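Local coordinates for protein kojibiose phosphorylase (Gut metagenome, PDB 6W0P) that belongs to glycoside hydrolase family 65, whose members join a beta-sandwich N-terminal domain to a helical catalytic domain, at residues 84-98 / 166-180. Sequence-based numbering, arbitrary orientation.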
ATOM      1  N   PHE A  84     -12.013 -15.726   2.707  1.00 34.69           N
ATOM      2  CA  PHE A  84     -12.244 -15.913   4.163  1.00 34.74           C
ATOM      3  C   PHE A  84     -13.236 -17.063   4.387  1.00 34.58           C
ATOM      4  O   PHE A  84     -14.131 -17.253   3.540  1.00 35.03           O
ATOM      5  CB  PHE A  84     -12.705 -14.583   4.774  1.00 34.50           C
ATOM      6  CG  PHE A  84     -13.658 -13.793   3.911  1.00 34.67           C
ATOM      7  CD1 PHE A  84     -15.011 -14.094   3.885  1.00 35.00           C
ATOM      8  CD2 PHE A  84     -13.201 -12.752   3.118  1.00 34.70           C
ATOM      9  CE1 PHE A  84     -15.886 -13.379   3.079  1.00 35.54           C
ATOM     10  CE2 PHE A  84     -14.076 -12.040   2.311  1.00 35.10           C
ATOM     11  CZ  PHE A  84     -15.415 -12.364   2.282  1.00 35.61           C
ATOM     12  N   THR A  85     -13.049 -17.792   5.493  1.00 34.19           N
ATOM     13  CA  THR A  85     -13.979 -18.799   6.080  1.00 33.73           C
ATOM     14  C   THR A  85     -15.232 -18.056   6.536  1.00 33.49           C
ATOM     15  O   THR A  85     -15.079 -17.045   7.222  1.00 32.58           O
ATOM     16  CB  THR A  85     -13.294 -19.550   7.227  1.00 34.20           C
ATOM     17  OG1 THR A  85     -12.020 -20.004   6.773  1.00 34.43           O
ATOM     18  CG2 THR A  85     -14.056 -20.756   7.722  1.00 34.96           C
ATOM     19  N   ILE A  86     -16.419 -18.505   6.123  1.00 33.58           N
ATOM     20  CA  ILE A  86     -17.671 -17.699   6.275  1.00 33.33           C
ATOM     21  C   ILE A  86     -18.524 -18.261   7.421  1.00 32.59           C
ATOM     22  O   ILE A  86     -18.620 -19.491   7.603  1.00 31.47           O
ATOM     23  CB  ILE A  86     -18.448 -17.601   4.950  1.00 33.91           C
ATOM     24  CG1 ILE A  86     -18.670 -18.976   4.316  1.00 34.79           C
ATOM     25  CG2 ILE A  86     -17.748 -16.648   3.996  1.00 34.11           C
ATOM     26  CD1 ILE A  86     -19.605 -18.973   3.129  1.00 35.65           C
ATOM     27  N   ASN A  87     -19.097 -17.354   8.199  1.00 32.23           N
ATOM     28  CA  ASN A  87     -20.173 -17.683   9.155  1.00 32.04           C
ATOM     29  C   ASN A  87     -21.203 -18.482   8.358  1.00 32.81           C
ATOM     30  O   ASN A  87     -21.560 -18.064   7.203  1.00 31.90           O
ATOM     31  CB  ASN A  87     -20.737 -16.418   9.796  1.00 31.88           C
ATOM     32  CG  ASN A  87     -21.566 -16.697  11.028  1.00 31.93           C
ATOM     33  OD1 ASN A  87     -21.618 -17.842  11.495  1.00 31.08           O
ATOM     34  ND2 ASN A  87     -22.268 -15.665  11.500  1.00 31.55           N
ATOM     35  N   SER A  88     -21.609 -19.621   8.913  1.00 32.90           N
ATOM     36  CA  SER A  88     -22.506 -20.601   8.258  1.00 33.49           C
ATOM     37  C   SER A  88     -23.693 -20.880   9.170  1.00 33.51           C
ATOM     38  O   SER A  88     -23.850 -20.203  10.203  1.00 32.78           O
ATOM     39  CB  SER A  88     -21.755 -21.862   7.920  1.00 33.85           C
ATOM     40  OG  SER A  88     -20.587 -21.552   7.190  1.00 34.38           O
ATOM     41  N   VAL A  89     -24.483 -21.878   8.808  1.00 34.16           N
ATOM     42  CA  VAL A  89     -25.796 -22.132   9.450  1.00 35.10           C
ATOM     43  C   VAL A  89     -25.624 -22.119  10.973  1.00 34.40           C
ATOM     44  O   VAL A  89     -24.837 -22.913  11.511  1.00 34.31           O
ATOM     45  CB  VAL A  89     -26.429 -23.427   8.909  1.00 36.49           C
ATOM     46  CG1 VAL A  89     -25.520 -24.645   9.076  1.00 36.55           C
ATOM     47  CG2 VAL A  89     -27.806 -23.669   9.512  1.00 37.32           C
ATOM     48  N   ASN A  90     -26.349 -21.229  11.644  1.00 34.43           N
ATOM     49  CA  ASN A  90     -26.516 -21.268  13.123  1.00 34.21           C
ATOM     50  C   ASN A  90     -27.522 -22.380  13.465  1.00 33.97           C
ATOM     51  O   ASN A  90     -28.722 -22.166  13.209  1.00 34.41           O
ATOM     52  CB  ASN A  90     -26.979 -19.905  13.652  1.00 34.13           C
ATOM     53  CG  ASN A  90     -27.197 -19.905  15.151  1.00 33.43           C
ATOM     54  OD1 ASN A  90     -27.154 -20.957  15.786  1.00 32.38           O
ATOM     55  ND2 ASN A  90     -27.405 -18.724  15.719  1.00 33.70           N
ATOM     56  N   PHE A  91     -27.058 -23.540  13.950  1.00 33.32           N
ATOM     57  CA  PHE A  91     -27.905 -24.749  14.172  1.00 32.96           C
ATOM     58  C   PHE A  91     -28.167 -24.948  15.666  1.00 32.73           C
ATOM     59  O   PHE A  91     -28.732 -25.976  16.033  1.00 32.64           O
ATOM     60  CB  PHE A  91     -27.277 -25.988  13.537  1.00 32.92           C
ATOM     61  CG  PHE A  91     -25.841 -26.262  13.907  1.00 32.94           C
ATOM     62  CD1 PHE A  91     -25.503 -26.725  15.173  1.00 32.44           C
ATOM     63  CD2 PHE A  91     -24.828 -26.090  12.973  1.00 33.18           C
ATOM     64  CE1 PHE A  91     -24.182 -26.967  15.505  1.00 32.38           C
ATOM     65  CE2 PHE A  91     -23.510 -26.354  13.302  1.00 32.45           C
ATOM     66  CZ  PHE A  91     -23.189 -26.798  14.563  1.00 32.49           C
ATOM     67  N   PHE A  92     -27.758 -23.996  16.505  1.00 32.72           N
ATOM     68  CA  PHE A  92     -28.003 -24.024  17.972  1.00 32.99           C
ATOM     69  C   PHE A  92     -29.046 -22.970  18.347  1.00 33.28           C
ATOM     70  O   PHE A  92     -29.494 -22.953  19.513  1.00 32.68           O
ATOM     71  CB  PHE A  92     -26.696 -23.799  18.738  1.00 32.69           C
ATOM     72  CG  PHE A  92     -25.753 -24.982  18.808  1.00 32.58           C
ATOM     73  CD1 PHE A  92     -26.223 -26.279  18.968  1.00 32.92           C
ATOM     74  CD2 PHE A  92     -24.382 -24.786  18.794  1.00 32.50           C
ATOM     75  CE1 PHE A  92     -25.342 -27.345  19.071  1.00 32.89           C
ATOM     76  CE2 PHE A  92     -23.505 -25.851  18.909  1.00 32.27           C
ATOM     77  CZ  PHE A  92     -23.986 -27.128  19.043  1.00 32.75           C
ATOM     78  N   LYS A  93     -29.443 -22.141  17.379  1.00 34.02           N
ATOM     79  CA  LYS A  93     -30.371 -21.007  17.601  1.00 35.26           C
ATOM     80  C   LYS A  93     -31.715 -21.502  18.141  1.00 35.97           C
ATOM     81  O   LYS A  93     -32.316 -22.425  17.562  1.00 35.66           O
ATOM     82  CB  LYS A  93     -30.614 -20.208  16.324  1.00 36.14           C
ATOM     83  CG  LYS A  93     -31.460 -18.964  16.552  1.00 36.96           C
ATOM     84  CD  LYS A  93     -31.447 -18.030  15.381  1.00 38.04           C
ATOM     85  CE  LYS A  93     -32.535 -16.980  15.490  1.00 39.61           C
ATOM     86  NZ  LYS A  93     -32.612 -16.149  14.270  1.00 40.35           N
ATOM     87  N   ILE A  94     -32.163 -20.901  19.235  1.00 36.96           N
ATOM     88  CA  ILE A  94     -33.535 -21.124  19.777  1.00 37.97           C
ATOM     89  C   ILE A  94     -34.206 -19.772  20.002  1.00 37.94           C
ATOM     90  O   ILE A  94     -33.513 -18.724  19.975  1.00 37.28           O
ATOM     91  CB  ILE A  94     -33.508 -21.957  21.077  1.00 37.58           C
ATOM     92  CG1 ILE A  94     -32.930 -21.160  22.248  1.00 37.67           C
ATOM     93  CG2 ILE A  94     -32.757 -23.260  20.857  1.00 37.69           C
ATOM     94  CD1 ILE A  94     -32.861 -21.930  23.550  1.00 37.50           C
ATOM     95  N   ARG A  95     -35.507 -19.821  20.268  1.00 38.80           N
ATOM     96  CA  ARG A  95     -36.235 -18.702  20.904  1.00 39.65           C
ATOM     97  C   ARG A  95     -37.085 -19.281  22.027  1.00 38.83           C
ATOM     98  O   ARG A  95     -37.780 -20.306  21.813  1.00 38.33           O
ATOM     99  CB  ARG A  95     -37.049 -17.919  19.872  1.00 41.28           C
ATOM    100  CG  ARG A  95     -36.164 -17.209  18.863  1.00 43.68           C
ATOM    101  CD  ARG A  95     -36.960 -16.462  17.819  1.00 45.69           C
ATOM    102  NE  ARG A  95     -37.478 -15.213  18.335  1.00 47.59           N
ATOM    103  CZ  ARG A  95     -38.682 -14.702  18.056  1.00 50.53           C
ATOM    104  NH1 ARG A  95     -39.546 -15.358  17.293  1.00 51.42           N
ATOM    105  NH2 ARG A  95     -39.036 -13.542  18.584  1.00 50.69           N
ATOM    106  N   ILE A  96     -37.034 -18.632  23.185  1.00 38.04           N
ATOM    107  CA  ILE A  96     -37.897 -19.008  24.329  1.00 38.47           C
ATOM    108  C   ILE A  96     -38.776 -17.808  24.697  1.00 39.63           C
ATOM    109  O   ILE A  96     -38.242 -16.701  24.861  1.00 38.51           O
ATOM    110  CB  ILE A  96     -37.034 -19.532  25.484  1.00 37.33           C
ATOM    111  CG1 ILE A  96     -36.225 -20.750  25.035  1.00 36.44           C
ATOM    112  CG2 ILE A  96     -37.913 -19.840  26.686  1.00 37.89           C
ATOM    113  CD1 ILE A  96     -35.273 -21.300  26.085  1.00 35.68           C
ATOM    114  N   ILE A  97     -40.094 -18.043  24.769  1.00 42.11           N
ATOM    115  CA  ILE A  97     -41.141 -17.036  25.124  1.00 42.83           C
ATOM    116  C   ILE A  97     -41.992 -17.601  26.267  1.00 41.82           C
ATOM    117  O   ILE A  97     -42.460 -18.738  26.157  1.00 41.21           O
ATOM    118  CB  ILE A  97     -41.986 -16.650  23.895  1.00 44.09           C
ATOM    119  CG1 ILE A  97     -41.103 -16.253  22.709  1.00 44.15           C
ATOM    120  CG2 ILE A  97     -42.997 -15.558  24.236  1.00 44.27           C
ATOM    121  CD1 ILE A  97     -40.751 -17.410  21.805  1.00 44.52           C
ATOM    122  N   HIS A  98     -42.133 -16.817  27.331  1.00 41.83           N
ATOM    123  CA  HIS A  98     -43.058 -17.054  28.468  1.00 43.24           C
ATOM    124  C   HIS A  98     -44.061 -15.897  28.537  1.00 43.58           C
ATOM    125  O   HIS A  98     -43.632 -14.774  28.825  1.00 43.13           O
ATOM    126  CB  HIS A  98     -42.268 -17.150  29.770  1.00 42.29           C
ATOM    127  CG  HIS A  98     -43.092 -17.413  30.984  1.00 42.66           C
ATOM    128  ND1 HIS A  98     -43.002 -16.625  32.118  1.00 42.63           N
ATOM    129  CD2 HIS A  98     -43.990 -18.380  31.261  1.00 42.47           C
ATOM    130  CE1 HIS A  98     -43.786 -17.121  33.050  1.00 42.70           C
ATOM    131  NE2 HIS A  98     -44.412 -18.190  32.546  1.00 42.46           N
ATOM    132  N   ASP A 166     -46.848 -22.153  31.062  1.00 43.82           N
ATOM    133  CA  ASP A 166     -46.718 -22.512  29.632  1.00 44.44           C
ATOM    134  C   ASP A 166     -45.552 -21.700  29.068  1.00 44.76           C
ATOM    135  O   ASP A 166     -45.420 -20.508  29.425  1.00 44.74           O
ATOM    136  CB  ASP A 166     -48.001 -22.206  28.847  1.00 45.80           C
ATOM    137  CG  ASP A 166     -49.158 -23.167  29.084  1.00 47.18           C
ATOM    138  OD1 ASP A 166     -48.959 -24.178  29.794  1.00 47.40           O
ATOM    139  OD2 ASP A 166     -50.263 -22.892  28.550  1.00 48.22           O
ATOM    140  N   ILE A 167     -44.731 -22.311  28.217  1.00 44.83           N
ATOM    141  CA  ILE A 167     -43.671 -21.577  27.476  1.00 45.18           C
ATOM    142  C   ILE A 167     -43.730 -22.021  26.027  1.00 44.47           C
ATOM    143  O   ILE A 167     -44.264 -23.113  25.763  1.00 44.50           O
ATOM    144  CB  ILE A 167     -42.277 -21.830  28.077  1.00 45.92           C
ATOM    145  CG1 ILE A 167     -41.767 -23.234  27.742  1.00 46.54           C
ATOM    146  CG2 ILE A 167     -42.287 -21.571  29.574  1.00 46.13           C
ATOM    147  CD1 ILE A 167     -40.317 -23.444  28.107  1.00 47.95           C
ATOM    148  N   LYS A 168     -43.152 -21.209  25.153  1.00 44.33           N
ATOM    149  CA  LYS A 168     -42.933 -21.567  23.742  1.00 45.38           C
ATOM    150  C   LYS A 168     -41.434 -21.734  23.512  1.00 42.95           C
ATOM    151  O   LYS A 168     -40.674 -20.880  23.967  1.00 43.18           O
ATOM    152  CB  LYS A 168     -43.506 -20.491  22.826  1.00 48.25           C
ATOM    153  CG  LYS A 168     -43.753 -20.988  21.414  1.00 51.01           C
ATOM    154  CD  LYS A 168     -43.587 -19.939  20.338  1.00 53.02           C
ATOM    155  CE  LYS A 168     -43.660 -20.572  18.965  1.00 54.54           C
ATOM    156  NZ  LYS A 168     -43.890 -19.555  17.916  1.00 56.21           N
ATOM    157  N   LEU A 169     -41.038 -22.809  22.837  1.00 41.64           N
ATOM    158  CA  LEU A 169     -39.641 -23.054  22.417  1.00 40.55           C
ATOM    159  C   LEU A 169     -39.638 -23.188  20.902  1.00 41.14           C
ATOM    160  O   LEU A 169     -40.495 -23.948  20.390  1.00 42.30           O
ATOM    161  CB  LEU A 169     -39.135 -24.323  23.100  1.00 39.51           C
ATOM    162  CG  LEU A 169     -37.801 -24.873  22.605  1.00 38.09           C
ATOM    163  CD1 LEU A 169     -36.641 -23.950  22.948  1.00 37.38           C
ATOM    164  CD2 LEU A 169     -37.572 -26.238  23.192  1.00 37.74           C
ATOM    165  N   GLU A 170     -38.774 -22.419  20.232  1.00 40.91           N
ATOM    166  CA  GLU A 170     -38.497 -22.520  18.777  1.00 40.95           C
ATOM    167  C   GLU A 170     -37.056 -23.030  18.600  1.00 40.05           C
ATOM    168  O   GLU A 170     -36.165 -22.415  19.174  1.00 39.05           O
ATOM    169  CB  GLU A 170     -38.675 -21.164  18.092  1.00 42.03           C
ATOM    170  CG  GLU A 170     -40.069 -20.570  18.234  1.00 43.95           C
ATOM    171  CD  GLU A 170     -40.282 -19.207  17.579  1.00 45.22           C
ATOM    172  OE1 GLU A 170     -39.315 -18.643  17.018  1.00 47.02           O
ATOM    173  OE2 GLU A 170     -41.411 -18.697  17.644  1.00 46.07           O
ATOM    174  N   LEU A 171     -36.861 -24.114  17.849  1.00 39.02           N
ATOM    175  CA  LEU A 171     -35.539 -24.556  17.352  1.00 40.24           C
ATOM    176  C   LEU A 171     -35.373 -24.083  15.902  1.00 39.57           C
ATOM    177  O   LEU A 171     -36.243 -24.409  15.055  1.00 37.62           O
ATOM    178  CB  LEU A 171     -35.401 -26.080  17.453  1.00 40.49           C
ATOM    179  CG  LEU A 171     -35.705 -26.720  18.806  1.00 40.35           C
ATOM    180  CD1 LEU A 171     -35.288 -28.177  18.781  1.00 40.38           C
ATOM    181  CD2 LEU A 171     -35.016 -25.989  19.945  1.00 40.52           C
ATOM    182  N   HIS A 172     -34.271 -23.374  15.634  1.00 38.78           N
ATOM    183  CA  HIS A 172     -33.948 -22.789  14.309  1.00 39.07           C
ATOM    184  C   HIS A 172     -32.699 -23.450  13.708  1.00 38.73           C
ATOM    185  O   HIS A 172     -31.734 -23.718  14.461  1.00 38.90           O
ATOM    186  CB  HIS A 172     -33.730 -21.284  14.440  1.00 39.34           C
ATOM    187  CG  HIS A 172     -34.910 -20.495  14.895  1.00 40.23           C
ATOM    188  ND1 HIS A 172     -35.241 -19.281  14.319  1.00 41.43           N
ATOM    189  CD2 HIS A 172     -35.800 -20.696  15.887  1.00 40.64           C
ATOM    190  CE1 HIS A 172     -36.289 -18.777  14.936  1.00 41.72           C
ATOM    191  NE2 HIS A 172     -36.653 -19.628  15.894  1.00 41.69           N
ATOM    192  N   LEU A 173     -32.717 -23.687  12.395  1.00 38.22           N
ATOM    193  CA  LEU A 173     -31.513 -23.649  11.531  1.00 37.88           C
ATOM    194  C   LEU A 173     -31.591 -22.349  10.732  1.00 37.90           C
ATOM    195  O   LEU A 173     -32.565 -22.187   9.969  1.00 39.78           O
ATOM    196  CB  LEU A 173     -31.467 -24.861  10.597  1.00 38.13           C
ATOM    197  CG  LEU A 173     -31.705 -26.216  11.253  1.00 37.85           C
ATOM    198  CD1 LEU A 173     -31.694 -27.301  10.196  1.00 38.45           C
ATOM    199  CD2 LEU A 173     -30.665 -26.506  12.332  1.00 37.49           C
ATOM    200  N   ASP A 174     -30.632 -21.451  10.946  1.00 37.07           N
ATOM    201  CA  ASP A 174     -30.631 -20.060  10.432  1.00 37.85           C
ATOM    202  C   ASP A 174     -29.422 -19.889   9.521  1.00 37.71           C
ATOM    203  O   ASP A 174     -28.297 -19.851  10.060  1.00 38.38           O
ATOM    204  CB  ASP A 174     -30.585 -19.042  11.581  1.00 37.96           C
ATOM    205  CG  ASP A 174     -30.457 -17.607  11.097  1.00 38.61           C
ATOM    206  OD1 ASP A 174     -30.553 -17.420   9.870  1.00 40.30           O
ATOM    207  OD2 ASP A 174     -30.270 -16.680  11.942  1.00 37.94           O
ATOM    208  N   SER A 175     -29.620 -19.796   8.204  1.00 37.53           N
ATOM    209  CA  SER A 175     -28.495 -19.569   7.265  1.00 37.68           C
ATOM    210  C   SER A 175     -28.618 -18.182   6.627  1.00 38.34           C
ATOM    211  O   SER A 175     -28.075 -18.001   5.528  1.00 37.74           O
ATOM    212  CB  SER A 175     -28.375 -20.675   6.245  1.00 38.45           C
ATOM    213  OG  SER A 175     -27.178 -20.529   5.484  1.00 38.43           O
ATOM    214  N   ASN A 176     -29.244 -17.227   7.328  1.00 39.11           N
ATOM    215  CA  ASN A 176     -29.278 -15.792   6.933  1.00 40.31           C
ATOM    216  C   ASN A 176     -28.153 -15.037   7.656  1.00 40.20           C
ATOM    217  O   ASN A 176     -28.154 -13.784   7.632  1.00 40.40           O
ATOM    218  CB  ASN A 176     -30.667 -15.192   7.195  1.00 40.70           C
ATOM    219  CG  ASN A 176     -31.696 -15.741   6.225  1.00 41.55           C
ATOM    220  OD1 ASN A 176     -31.534 -15.609   5.021  1.00 40.99           O
ATOM    221  ND2 ASN A 176     -32.728 -16.395   6.729  1.00 41.95           N
ATOM    222  N   ILE A 177     -27.228 -15.768   8.286  1.00 41.03           N
ATOM    223  CA  ILE A 177     -26.196 -15.200   9.212  1.00 40.11           C
ATOM    224  C   ILE A 177     -25.264 -14.297   8.406  1.00 38.77           C
ATOM    225  O   ILE A 177     -24.971 -14.608   7.225  1.00 37.21           O
ATOM    226  CB  ILE A 177     -25.440 -16.297  10.004  1.00 41.24           C
ATOM    227  CG1 ILE A 177     -25.181 -17.600   9.242  1.00 43.31           C
ATOM    228  CG2 ILE A 177     -26.208 -16.629  11.262  1.00 41.45           C
ATOM    229  CD1 ILE A 177     -24.434 -17.478   7.957  1.00 44.04           C
ATOM    230  N   LEU A 178     -24.815 -13.208   9.017  1.00 38.32           N
ATOM    231  CA  LEU A 178     -23.855 -12.287   8.369  1.00 37.95           C
ATOM    232  C   LEU A 178     -22.426 -12.740   8.682  1.00 37.34           C
ATOM    233  O   LEU A 178     -22.182 -13.374   9.739  1.00 37.70           O
ATOM    234  CB  LEU A 178     -24.094 -10.851   8.852  1.00 38.75           C
ATOM    235  CG  LEU A 178     -25.539 -10.346   8.783  1.00 39.60           C
ATOM    236  CD1 LEU A 178     -25.637  -8.938   9.381  1.00 38.72           C
ATOM    237  CD2 LEU A 178     -26.079 -10.383   7.340  1.00 39.63           C
ATOM    238  N   HIS A 179     -21.521 -12.442   7.756  1.00 37.45           N
ATOM    239  CA  HIS A 179     -20.054 -12.375   7.957  1.00 36.96           C
ATOM    240  C   HIS A 179     -19.600 -10.915   7.893  1.00 36.89           C
ATOM    241  O   HIS A 179     -20.274 -10.116   7.200  1.00 36.61           O
ATOM    242  CB  HIS A 179     -19.340 -13.216   6.908  1.00 36.82           C
ATOM    243  CG  HIS A 179     -17.979 -13.597   7.356  1.00 36.62           C
ATOM    244  ND1 HIS A 179     -17.760 -14.710   8.136  1.00 35.40           N
ATOM    245  CD2 HIS A 179     -16.781 -13.004   7.161  1.00 36.26           C
ATOM    246  CE1 HIS A 179     -16.469 -14.785   8.403  1.00 36.21           C
ATOM    247  NE2 HIS A 179     -15.845 -13.759   7.807  1.00 35.43           N
ATOM    248  N   TRP A 180     -18.516 -10.590   8.603  1.00 37.00           N
ATOM    249  CA  TRP A 180     -18.005  -9.207   8.812  1.00 37.24           C
ATOM    250  C   TRP A 180     -19.117  -8.307   9.385  1.00 37.94           C
ATOM    251  O   TRP A 180     -18.988  -7.091   9.269  1.00 39.14           O
ATOM    252  CB  TRP A 180     -17.426  -8.621   7.507  1.00 36.68           C
ATOM    253  CG  TRP A 180     -16.354  -9.436   6.837  1.00 36.46           C
ATOM    254  CD1 TRP A 180     -16.333  -9.843   5.530  1.00 36.07           C
ATOM    255  CD2 TRP A 180     -15.142  -9.958   7.431  1.00 35.65           C
ATOM    256  NE1 TRP A 180     -15.200 -10.578   5.278  1.00 35.81           N
ATOM    257  CE2 TRP A 180     -14.453 -10.663   6.419  1.00 35.14           C
ATOM    258  CE3 TRP A 180     -14.579  -9.915   8.718  1.00 35.99           C
ATOM    259  CZ2 TRP A 180     -13.238 -11.308   6.649  1.00 35.41           C
ATOM    260  CZ3 TRP A 180     -13.373 -10.549   8.948  1.00 35.39           C
ATOM    261  CH2 TRP A 180     -12.719 -11.244   7.924  1.00 35.64           C
TER
HETATM  262  O   HOH W   1     -13.352 -14.742   8.457  1.00 39.03           O
HETATM  263  O   HOH W   2     -22.692 -15.646   5.900  1.00 33.34           O
HETATM  264  O   HOH W   3     -24.832 -22.092   5.966  1.00 34.99           O
HETATM  265  O   HOH W   4     -28.456 -16.234  13.984  1.00 41.06           O
HETATM  266  O   HOH W   5     -39.242 -16.988  15.056  1.00 46.36           O
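Glu170 OE1 takes three bonds: a weak salt bridge from Arg95 NH1 at 3.3 Å, one from His172 NE2 to its anti lone pair at 3.1 Å, and one from a water at 2.6 Å that also accepts from NH1. A carboxylate suits this place because Lys168 NZ holds its other oxygen, OE2, at 2.6 Å, a network that probably keeps Glu170 ionised. Arg95 lies alongside, bent at chi3 (78°), its guanidinium edge toward OE1; its NE bridges Glu102, its stronger partner. On the sheet's other, buried face, suited to aliphatic residues, Ile94 CG2 meets Leu171 CD2 at 3.7 Å and Leu169 CD1 touches Ile96 CG1.

The extended Lys93 slants past His172, CE 3.7 Å from ND1, to a weak salt bridge with Asp174 OD2. In the loop before strand 94-98, Asn90 and Asp174 form a single antiparallel bridge, the register shifted by one. An amide suits Asn87: ND2 donates to Leu178 O at 2.9 Å while OD1 accepts from Thr58 N. Asn87 N binds His179 ND1, and Trp180 meets Phe84 edge-to-face.

Strand 94-98 is flanked by 101-102 and strand 166-174 by 230-239; Ile94 and Ile96 pack on strand 152-161 (Ile157, Phe159), and Ile94 also on Arg249 of strand 245-256, as in a beta-sandwich.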